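Local coordinates for protein proteolytically activated form of PPO4 Tyrosinase (PDB 4OUA) that probably hydroxylates monophenols and oxidises the resulting o-diphenols to o-quinones at a pair of copper ions, the first step toward melanin, at residues 178-183 against 269-274; 48-53 against 166-171; 12-17 against 353-358. All coordinates share one frame; numbering follows the deposited sequence.

Interaction 1. Residues 178-183 against 269-274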
loop_
_atom_site.group_PDB
_atom_site.type_symbol
_atom_site.label_atom_id
_atom_site.label_comp_id
_atom_site.label_asym_id
_atom_site.label_seq_id
_atom_site.Cartn_x
_atom_site.Cartn_y
_atom_site.Cartn_z
ATOM N N ASN A 178 -12.364 21.180 2.545
ATOM C CA ASN A 178 -12.552 22.591 2.885
ATOM C C ASN A 178 -12.104 22.984 4.294
ATOM O O ASN A 178 -11.370 23.957 4.465
ATOM C CB ASN A 178 -14.023 22.976 2.696
ATOM C CG ASN A 178 -14.471 22.875 1.247
ATOM O OD1 ASN A 178 -13.790 22.277 0.415
ATOM N ND2 ASN A 178 -15.626 23.461 0.942
ATOM N N GLY A 179 -12.543 22.231 5.296
ATOM C CA GLY A 179 -12.277 22.577 6.681
ATOM C C GLY A 179 -10.812 22.557 7.087
ATOM O O GLY A 179 -10.425 23.231 8.040
ATOM N N TYR A 180 -9.999 21.792 6.362
ATOM C CA TYR A 180 -8.595 21.592 6.717
ATOM C C TYR A 180 -7.696 22.632 6.042
ATOM O O TYR A 180 -7.581 22.677 4.819
ATOM C CB TYR A 180 -8.153 20.174 6.352
ATOM C CG TYR A 180 -9.136 19.117 6.796
ATOM C CD1 TYR A 180 -8.946 18.416 7.979
ATOM C CD2 TYR A 180 -10.264 18.826 6.036
ATOM C CE1 TYR A 180 -9.851 17.455 8.394
ATOM C CE2 TYR A 180 -11.174 17.862 6.443
ATOM C CZ TYR A 180 -10.960 17.180 7.625
ATOM O OH TYR A 180 -11.850 16.219 8.041
ATOM N N PRO A 181 -7.037 23.459 6.863
ATOM C CA PRO A 181 -6.316 24.690 6.511
ATOM C C PRO A 181 -5.302 24.541 5.381
ATOM O O PRO A 181 -5.273 25.397 4.498
ATOM C CB PRO A 181 -5.610 25.071 7.821
ATOM C CG PRO A 181 -5.700 23.862 8.691
ATOM C CD PRO A 181 -6.936 23.156 8.297
ATOM N N ASN A 182 -4.493 23.488 5.401
ATOM C CA ASN A 182 -3.411 23.363 4.428
ATOM C C ASN A 182 -3.732 22.501 3.211
ATOM O O ASN A 182 -3.142 22.684 2.146
ATOM C CB ASN A 182 -2.158 22.810 5.107
ATOM C CG ASN A 182 -1.516 23.811 6.038
ATOM O OD1 ASN A 182 -1.706 25.020 5.898
ATOM N ND2 ASN A 182 -0.742 23.313 6.996
ATOM N N PHE A 183 -4.661 21.564 3.363
ATOM C CA PHE A 183 -4.929 20.597 2.305
ATOM C C PHE A 183 -5.997 21.069 1.318
ATOM O O PHE A 183 -6.195 20.447 0.275
ATOM C CB PHE A 183 -5.338 19.252 2.911
ATOM C CG PHE A 183 -4.293 18.649 3.809
ATOM C CD1 PHE A 183 -3.236 17.925 3.279
ATOM C CD2 PHE A 183 -4.368 18.806 5.183
ATOM C CE1 PHE A 183 -2.271 17.369 4.105
ATOM C CE2 PHE A 183 -3.410 18.254 6.014
ATOM C CZ PHE A 183 -2.360 17.535 5.474
ATOM N N ALA A 269 -3.815 10.612 8.147
ATOM C CA ALA A 269 -4.569 9.433 7.726
ATOM C C ALA A 269 -5.704 9.762 6.754
ATOM O O ALA A 269 -6.166 8.895 6.014
ATOM C CB ALA A 269 -5.122 8.707 8.944
ATOM N N LEU A 270 -6.146 11.014 6.756
ATOM C CA LEU A 270 -7.255 11.427 5.904
ATOM C C LEU A 270 -6.794 11.788 4.495
ATOM O O LEU A 270 -7.615 11.963 3.595
ATOM C CB LEU A 270 -7.995 12.612 6.530
ATOM C CG LEU A 270 -8.643 12.376 7.897
ATOM C CD1 LEU A 270 -9.294 13.652 8.404
ATOM C CD2 LEU A 270 -9.657 11.242 7.831
ATOM N N PHE A 271 -5.482 11.899 4.304
ATOM C CA PHE A 271 -4.935 12.313 3.015
ATOM C C PHE A 271 -3.773 11.436 2.554
ATOM O O PHE A 271 -3.296 11.570 1.430
ATOM C CB PHE A 271 -4.475 13.773 3.080
ATOM C CG PHE A 271 -5.561 14.740 3.462
ATOM C CD1 PHE A 271 -6.444 15.223 2.511
ATOM C CD2 PHE A 271 -5.691 15.177 4.770
ATOM C CE1 PHE A 271 -7.440 16.118 2.859
ATOM C CE2 PHE A 271 -6.685 16.071 5.124
ATOM C CZ PHE A 271 -7.561 16.541 4.166
ATOM N N ALA A 272 -3.323 10.538 3.424
ATOM C CA ALA A 272 -2.120 9.749 3.168
ATOM C C ALA A 272 -2.230 8.880 1.916
ATOM O O ALA A 272 -1.249 8.689 1.198
ATOM C CB ALA A 272 -1.800 8.880 4.377
ATOM N N ALA A 273 -3.424 8.359 1.658
ATOM C CA ALA A 273 -3.636 7.452 0.535
ATOM C C ALA A 273 -3.437 8.140 -0.814
ATOM O O ALA A 273 -3.069 7.498 -1.798
ATOM C CB ALA A 273 -5.026 6.843 0.613
ATOM N N PHE A 274 -3.676 9.447 -0.854
ATOM C CA PHE A 274 -3.594 10.200 -2.102
ATOM C C PHE A 274 -2.163 10.315 -2.627
ATOM O O PHE A 274 -1.951 10.561 -3.813
ATOM C CB PHE A 274 -4.198 11.595 -1.920
ATOM C CG PHE A 274 -5.683 11.584 -1.694
ATOM C CD1 PHE A 274 -6.556 11.419 -2.758
ATOM C CD2 PHE A 274 -6.208 11.737 -0.420
ATOM C CE1 PHE A 274 -7.924 11.406 -2.557
ATOM C CE2 PHE A 274 -7.575 11.725 -0.213
ATOM C CZ PHE A 274 -8.434 11.561 -1.283
#
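Phe271 pushes its ring into the corner between Tyr180 and Phe183. The ring is the bump; the two aromatic side chains of the 178-183 loop are the walls of the hollow. Against Phe183 it lies flat, as an offset stack with centroids 4.1 Å apart and planes only 9° from parallel. The closest atoms of this pair are Phe183 CD2 and Phe271 CE2, at 3.6 Å. Phe183 CB also sits over the Phe271 face, as a CH-pi contact 3.9 Å from the ring centroid. Against Tyr180 the same ring stands on edge. Its CZ points at the tyrosine face in a T-shaped pair, with planes at 83° and centroids 5.5 Å apart.

The three rings form an aromatic cluster within the common central domain of tyrosinase. It ties the loop before helix 201-224 to the loop leading into helix 277-295. His268 and Phe177 add edge-to-face partners to Phe271, and Ala269 O accepts a hydrogen bond from ND1 of the copper ligand His56.

Leu270 packs beside the phenol end of Tyr180. Leu270 CD1 does the touching, 3.6 Å from Tyr180 OH and 3.8 Å from Tyr180 CE1, and comes obliquely to the ring. The CB of Tyr180 already points toward the 269-274 loop, and with CG anti to the carbonyl carbon (chi1 -47°) one ring face meets Phe271 CZ.

Interaction 2. Residues 48-53 against 166-171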
loop_
_atom_site.group_PDB
_atom_site.type_symbol
_atom_site.label_atom_id
_atom_site.label_comp_id
_atom_site.label_asym_id
_atom_site.label_seq_id
_atom_site.Cartn_x
_atom_site.Cartn_y
_atom_site.Cartn_z
ATOM N N SER A 48 -11.001 5.005 -10.348
ATOM C CA SER A 48 -10.009 6.059 -10.523
ATOM C C SER A 48 -9.095 6.139 -9.308
ATOM O O SER A 48 -9.446 5.672 -8.224
ATOM C CB SER A 48 -10.684 7.413 -10.766
ATOM O OG SER A 48 -11.285 7.916 -9.583
ATOM N N PHE A 49 -7.923 6.736 -9.500
ATOM C CA PHE A 49 -6.947 6.900 -8.432
ATOM C C PHE A 49 -7.538 7.627 -7.227
ATOM O O PHE A 49 -7.201 7.322 -6.085
ATOM C CB PHE A 49 -5.721 7.659 -8.948
ATOM C CG PHE A 49 -4.648 7.860 -7.915
ATOM C CD1 PHE A 49 -4.630 8.998 -7.126
ATOM C CD2 PHE A 49 -3.654 6.915 -7.738
ATOM C CE1 PHE A 49 -3.641 9.189 -6.177
ATOM C CE2 PHE A 49 -2.663 7.098 -6.792
ATOM C CZ PHE A 49 -2.656 8.237 -6.011
ATOM N N PHE A 50 -8.422 8.584 -7.489
ATOM C CA PHE A 50 -9.001 9.400 -6.427
ATOM C C PHE A 50 -9.935 8.595 -5.528
ATOM O O PHE A 50 -9.830 8.653 -4.303
ATOM C CB PHE A 50 -9.752 10.595 -7.018
ATOM C CG PHE A 50 -10.337 11.511 -5.983
ATOM C CD1 PHE A 50 -9.565 12.500 -5.400
ATOM C CD2 PHE A 50 -11.659 11.381 -5.591
ATOM C CE1 PHE A 50 -10.098 13.344 -4.445
ATOM C CE2 PHE A 50 -12.198 12.222 -4.637
ATOM C CZ PHE A 50 -11.417 13.205 -4.064
ATOM N N GLN A 51 -10.849 7.847 -6.138
ATOM C CA GLN A 51 -11.806 7.050 -5.378
ATOM C C GLN A 51 -11.125 5.880 -4.679
ATOM O O GLN A 51 -11.538 5.470 -3.595
ATOM C CB GLN A 51 -12.927 6.541 -6.287
ATOM C CG GLN A 51 -13.938 7.609 -6.672
ATOM C CD GLN A 51 -14.684 8.161 -5.472
ATOM O OE1 GLN A 51 -15.260 7.409 -4.686
ATOM N NE2 GLN A 51 -14.670 9.480 -5.319
ATOM N N LEU A 52 -10.079 5.348 -5.305
ATOM C CA LEU A 52 -9.321 4.247 -4.722
ATOM C C LEU A 52 -8.573 4.699 -3.471
ATOM O O LEU A 52 -8.607 4.027 -2.440
ATOM C CB LEU A 52 -8.343 3.667 -5.746
ATOM C CG LEU A 52 -8.966 2.879 -6.902
ATOM C CD1 LEU A 52 -7.899 2.440 -7.896
ATOM C CD2 LEU A 52 -9.742 1.676 -6.381
ATOM N N SER A 53 -7.897 5.840 -3.566
ATOM C CA SER A 53 -7.201 6.410 -2.420
ATOM C C SER A 53 -8.196 7.018 -1.443
ATOM O O SER A 53 -7.938 7.095 -0.242
ATOM C CB SER A 53 -6.191 7.467 -2.870
ATOM O OG SER A 53 -5.177 6.891 -3.673
ATOM N N LEU A 166 5.667 10.664 -8.111
ATOM C CA LEU A 166 6.026 11.713 -7.163
ATOM C C LEU A 166 4.816 12.275 -6.420
ATOM O O LEU A 166 4.843 12.429 -5.200
ATOM C CB LEU A 166 6.762 12.850 -7.875
ATOM C CG LEU A 166 8.157 12.536 -8.418
ATOM C CD1 LEU A 166 8.837 13.804 -8.902
ATOM C CD2 LEU A 166 9.006 11.842 -7.367
ATOM N N ARG A 167 3.752 12.576 -7.154
ATOM C CA ARG A 167 2.602 13.250 -6.566
ATOM C C ARG A 167 1.332 13.036 -7.380
ATOM O O ARG A 167 1.392 12.770 -8.579
ATOM C CB ARG A 167 2.885 14.747 -6.443
ATOM C CG ARG A 167 3.087 15.431 -7.791
ATOM C CD ARG A 167 3.589 16.855 -7.639
ATOM N NE ARG A 167 4.907 16.912 -7.014
ATOM C CZ ARG A 167 6.056 16.829 -7.676
ATOM N NH1 ARG A 167 6.057 16.676 -8.994
ATOM N NH2 ARG A 167 7.208 16.896 -7.021
ATOM N N TYR A 168 0.184 13.153 -6.720
ATOM C CA TYR A 168 -1.097 13.155 -7.417
ATOM C C TYR A 168 -1.641 14.575 -7.513
ATOM O O TYR A 168 -1.570 15.343 -6.552
ATOM C CB TYR A 168 -2.113 12.256 -6.711
ATOM C CG TYR A 168 -3.523 12.423 -7.234
ATOM C CD1 TYR A 168 -3.868 11.982 -8.506
ATOM C CD2 TYR A 168 -4.505 13.025 -6.462
ATOM C CE1 TYR A 168 -5.153 12.135 -8.992
ATOM C CE2 TYR A 168 -5.794 13.182 -6.939
ATOM C CZ TYR A 168 -6.113 12.734 -8.205
ATOM O OH TYR A 168 -7.393 12.888 -8.686
ATOM N N SER A 169 -2.179 14.922 -8.677
ATOM C CA SER A 169 -2.775 16.236 -8.876
ATOM C C SER A 169 -4.291 16.152 -8.766
ATOM O O SER A 169 -4.941 15.497 -9.577
ATOM C CB SER A 169 -2.374 16.814 -10.235
ATOM O OG SER A 169 -0.966 16.944 -10.346
ATOM N N PHE A 170 -4.850 16.809 -7.754
ATOM C CA PHE A 170 -6.295 16.823 -7.566
ATOM C C PHE A 170 -6.981 17.599 -8.687
ATOM O O PHE A 170 -6.497 18.645 -9.120
ATOM C CB PHE A 170 -6.659 17.427 -6.209
ATOM C CG PHE A 170 -6.259 16.576 -5.036
ATOM C CD1 PHE A 170 -5.016 16.725 -4.444
ATOM C CD2 PHE A 170 -7.130 15.629 -4.523
ATOM C CE1 PHE A 170 -4.647 15.943 -3.365
ATOM C CE2 PHE A 170 -6.768 14.844 -3.444
ATOM C CZ PHE A 170 -5.525 15.000 -2.864
ATOM N N HIS A 171 -8.108 17.074 -9.155
ATOM C CA HIS A 171 -8.883 17.722 -10.205
ATOM C C HIS A 171 -10.364 17.380 -10.079
ATOM O O HIS A 171 -10.850 16.439 -10.705
ATOM C CB HIS A 171 -8.356 17.324 -11.587
ATOM C CG HIS A 171 -8.162 15.848 -11.761
ATOM N ND1 HIS A 171 -9.189 14.997 -12.102
ATOM C CD2 HIS A 171 -7.058 15.075 -11.636
ATOM C CE1 HIS A 171 -8.727 13.763 -12.183
ATOM N NE2 HIS A 171 -7.436 13.782 -11.904
#
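One face of the Tyr168 ring carries Phe49, whose CD1 lies over it near the rim. The two rings meet obliquely, with planes at 36° and centroids 4.7 Å apart, so the pair is neither a stack nor a T. The two side chains run past each other in opposite directions. Phe49 CE1 lies 3.5 Å from Tyr168 CB, which extends the contact beyond the ring. Ser53 OG lies over one face of Phe49, offset toward the rim.

Phe170 meets the neighbouring side chain, Phe50, at its edge. Phe50 CE1 and Phe170 CD2 are 3.7 Å apart, and each lies near the plane of the other ring. One face of Phe170 carries Tyr168 CE2, while Phe170 CE2 lies at the edge of Tyr168. The tyrosine is thus packed by Phe49 and Phe170 together.

Both Phe49 and Phe50 hold CG anti to the backbone N (chi1 -179° and -178°). In this pose Phe49 lies over the Tyr168 ring, while Phe50 touches the phenol end of Tyr168 and the Phe170 edge. Tyr168 OH sits 3.7 Å from Phe50 CB. Tyr168 is buried, and its hydroxyl is satisfied by a hydrogen bond with Gln43 OE1. The same Gln43 oxygen accepts from His171 N, so one side chain holds two points of the 166-171 segment.

Ser48 is the N-cap of the helix, with a weak bond from Gln51 N to Ser48 OG. The contact packs the first turn of helix 49-54 against an extended loop of the central tyrosinase domain. Phe49 also touches helix 25-39 through Leu35 and Ile38, and helix 86-109 through Tyr97.

Interaction 3. Residues 12-17 against 353-358; sequences VKNRLD and DFDKVK
Asn14 and Asp355 reach for each other from opposite directions and meet through their flat ends. The amide of Asn14 and the carboxylate of Asp355 are nearly coplanar, with planes 26° apart. Asn14 ND2 donates to Asp355 OD1 at 2.9 Å, with an N-H...O angle of 155°. The acceptor oxygen lies close to the amide plane and accepts the N-H through its syn lone pair, the side of the other carboxylate oxygen. Asp355 OD2 is 3.2 Å from Asn14 ND2, but at too poor an angle for a bond. One N-H therefore makes a single defined link.

In Asn14 CG is anti to the carbonyl carbon (chi1 -76°), and the amide extends toward the 353-358 segment. The CB of Asp355 leaves its backbone to the side of the contact, and only the carboxylate end comes nearer Asn14.

Asn14 belongs to strand 13-14, which pairs in parallel with strand 349-350. The chain leaves that second strand and passes through a short 3-10 turn to Asp355, before helix 362-377. The bond thus joins the N-terminal strand to the turn that follows its own partner strand. Asn14 also touches Ser350 of that strand.

A leucine in place of Asn14 would probably leave Asp355 OD1 without this donor and set the carboxylate freer to turn. Nearby, the backbone of Arg15 bonds to that of Ser350, while the Arg15 side chain forms a salt bridge with Glu98. Asp353 is salt-bridged to Arg287 of helix 277-295.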
loop_
_atom_site.group_PDB
_atom_site.type_symbol
_atom_site.label_atom_id
_atom_site.label_comp_id
_atom_site.label_asym_id
_atom_site.label_seq_id
_atom_site.Cartn_x
_atom_site.Cartn_y
_atom_site.Cartn_z
ATOM N N VAL A 12 -0.516 -16.581 -10.096
ATOM C CA VAL A 12 0.178 -15.998 -8.953
ATOM C C VAL A 12 1.554 -15.465 -9.343
ATOM O O VAL A 12 2.489 -16.234 -9.567
ATOM C CB VAL A 12 0.342 -17.015 -7.808
ATOM C CG1 VAL A 12 1.214 -16.436 -6.707
ATOM C CG2 VAL A 12 -1.018 -17.418 -7.261
ATOM N N LYS A 13 1.668 -14.143 -9.421
ATOM C CA LYS A 13 2.938 -13.498 -9.736
ATOM C C LYS A 13 3.479 -12.736 -8.531
ATOM O O LYS A 13 2.741 -12.429 -7.594
ATOM C CB LYS A 13 2.782 -12.556 -10.930
ATOM C CG LYS A 13 2.502 -13.264 -12.243
ATOM C CD LYS A 13 3.575 -14.297 -12.548
ATOM C CE LYS A 13 3.336 -14.960 -13.894
ATOM N NZ LYS A 13 1.978 -15.570 -13.978
ATOM N N ASN A 14 4.771 -12.431 -8.560
ATOM C CA ASN A 14 5.417 -11.760 -7.441
ATOM C C ASN A 14 5.358 -10.242 -7.519
ATOM O O ASN A 14 5.465 -9.654 -8.595
ATOM C CB ASN A 14 6.880 -12.196 -7.334
ATOM C CG ASN A 14 7.035 -13.575 -6.735
ATOM O OD1 ASN A 14 6.142 -14.066 -6.044
ATOM N ND2 ASN A 14 8.173 -14.208 -6.991
ATOM N N ARG A 15 5.179 -9.616 -6.361
ATOM C CA ARG A 15 5.363 -8.183 -6.234
ATOM C C ARG A 15 6.852 -7.920 -6.056
ATOM O O ARG A 15 7.440 -8.305 -5.047
ATOM C CB ARG A 15 4.562 -7.631 -5.057
ATOM C CG ARG A 15 3.064 -7.849 -5.183
ATOM C CD ARG A 15 2.324 -7.358 -3.951
ATOM N NE ARG A 15 0.877 -7.448 -4.118
ATOM C CZ ARG A 15 -0.002 -7.169 -3.162
ATOM N NH1 ARG A 15 0.419 -6.787 -1.965
ATOM N NH2 ARG A 15 -1.301 -7.277 -3.402
ATOM N N LEU A 16 7.464 -7.282 -7.046
ATOM C CA LEU A 16 8.910 -7.103 -7.048
ATOM C C LEU A 16 9.357 -5.977 -6.122
ATOM O O LEU A 16 8.584 -5.078 -5.798
ATOM C CB LEU A 16 9.408 -6.829 -8.467
ATOM C CG LEU A 16 9.068 -7.882 -9.523
ATOM C CD1 LEU A 16 9.706 -7.523 -10.855
ATOM C CD2 LEU A 16 9.509 -9.260 -9.066
ATOM N N ASP A 17 10.613 -6.049 -5.692
ATOM C CA ASP A 17 11.243 -4.954 -4.974
ATOM C C ASP A 17 11.392 -3.775 -5.928
ATOM O O ASP A 17 11.875 -3.939 -7.049
ATOM C CB ASP A 17 12.605 -5.382 -4.419
ATOM C CG ASP A 17 13.231 -4.330 -3.522
ATOM O OD1 ASP A 17 13.668 -3.282 -4.042
ATOM O OD2 ASP A 17 13.296 -4.560 -2.296
ATOM N N ASP A 353 10.629 -13.395 -1.719
ATOM C CA ASP A 353 11.321 -13.914 -0.545
ATOM C C ASP A 353 11.096 -15.413 -0.379
ATOM O O ASP A 353 11.858 -16.089 0.311
ATOM C CB ASP A 353 10.860 -13.180 0.716
ATOM C CG ASP A 353 10.947 -11.671 0.578
ATOM O OD1 ASP A 353 9.978 -11.065 0.073
ATOM O OD2 ASP A 353 11.981 -11.094 0.975
ATOM N N PHE A 354 10.051 -15.929 -1.020
ATOM C CA PHE A 354 9.654 -17.321 -0.849
ATOM C C PHE A 354 9.988 -18.201 -2.051
ATOM O O PHE A 354 9.651 -19.385 -2.066
ATOM C CB PHE A 354 8.152 -17.408 -0.569
ATOM C CG PHE A 354 7.713 -16.631 0.637
ATOM C CD1 PHE A 354 7.855 -17.162 1.908
ATOM C CD2 PHE A 354 7.149 -15.375 0.500
ATOM C CE1 PHE A 354 7.448 -16.452 3.020
ATOM C CE2 PHE A 354 6.739 -14.659 1.610
ATOM C CZ PHE A 354 6.890 -15.198 2.871
ATOM N N ASP A 355 10.650 -17.627 -3.052
ATOM C CA ASP A 355 10.868 -18.318 -4.323
ATOM C C ASP A 355 11.654 -19.619 -4.187
ATOM O O ASP A 355 11.332 -20.615 -4.839
ATOM C CB ASP A 355 11.581 -17.392 -5.315
ATOM C CG ASP A 355 10.651 -16.350 -5.917
ATOM O OD1 ASP A 355 9.417 -16.547 -5.867
ATOM O OD2 ASP A 355 11.156 -15.337 -6.449
ATOM N N LYS A 356 12.680 -19.615 -3.341
ATOM C CA LYS A 356 13.542 -20.784 -3.192
ATOM C C LYS A 356 12.949 -21.850 -2.272
ATOM O O LYS A 356 13.563 -22.895 -2.058
ATOM C CB LYS A 356 14.920 -20.365 -2.673
ATOM C CG LYS A 356 15.955 -20.130 -3.763
ATOM C CD LYS A 356 15.598 -18.936 -4.633
ATOM C CE LYS A 356 16.643 -18.720 -5.718
ATOM N NZ LYS A 356 16.410 -17.462 -6.483
ATOM N N VAL A 357 11.762 -21.593 -1.733
ATOM C CA VAL A 357 11.121 -22.548 -0.832
ATOM C C VAL A 357 9.652 -22.771 -1.176
ATOM O O VAL A 357 8.835 -23.037 -0.293
ATOM C CB VAL A 357 11.215 -22.093 0.641
ATOM C CG1 VAL A 357 12.666 -22.083 1.107
ATOM C CG2 VAL A 357 10.576 -20.722 0.821
ATOM N N LYS A 358 9.319 -22.665 -2.458
ATOM C CA LYS A 358 7.947 -22.884 -2.901
ATOM C C LYS A 358 7.559 -24.353 -2.770
ATOM O O LYS A 358 8.323 -25.246 -3.154
ATOM C CB LYS A 358 7.763 -22.418 -4.344
ATOM C CG LYS A 358 7.955 -20.925 -4.540
ATOM C CD LYS A 358 7.727 -20.528 -5.989
ATOM C CE LYS A 358 6.302 -20.820 -6.428
ATOM N NZ LYS A 358 6.064 -20.433 -7.849
#

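Interactions 1 and 2 belong to one region of the central tyrosinase domain, with centres 12 Å apart. They touch directly: Ala273 O is 2.9 Å from Ser53 OG, a probable hydrogen bond, and Phe274 packs on Phe50. Interaction 2 is fully buried, whereas interaction 1 is partly buried. Both rely on aromatic rings, and both draw on the long loop between strand 158-162 and helix 201-224. Interaction 3 differs in place and chemistry. It is a small polar contact at the surface, on the opposite side of the chain's centre, and it depends on one hydrogen bond. Its segments lie near the two chain ends and enclose the other two contacts in sequence.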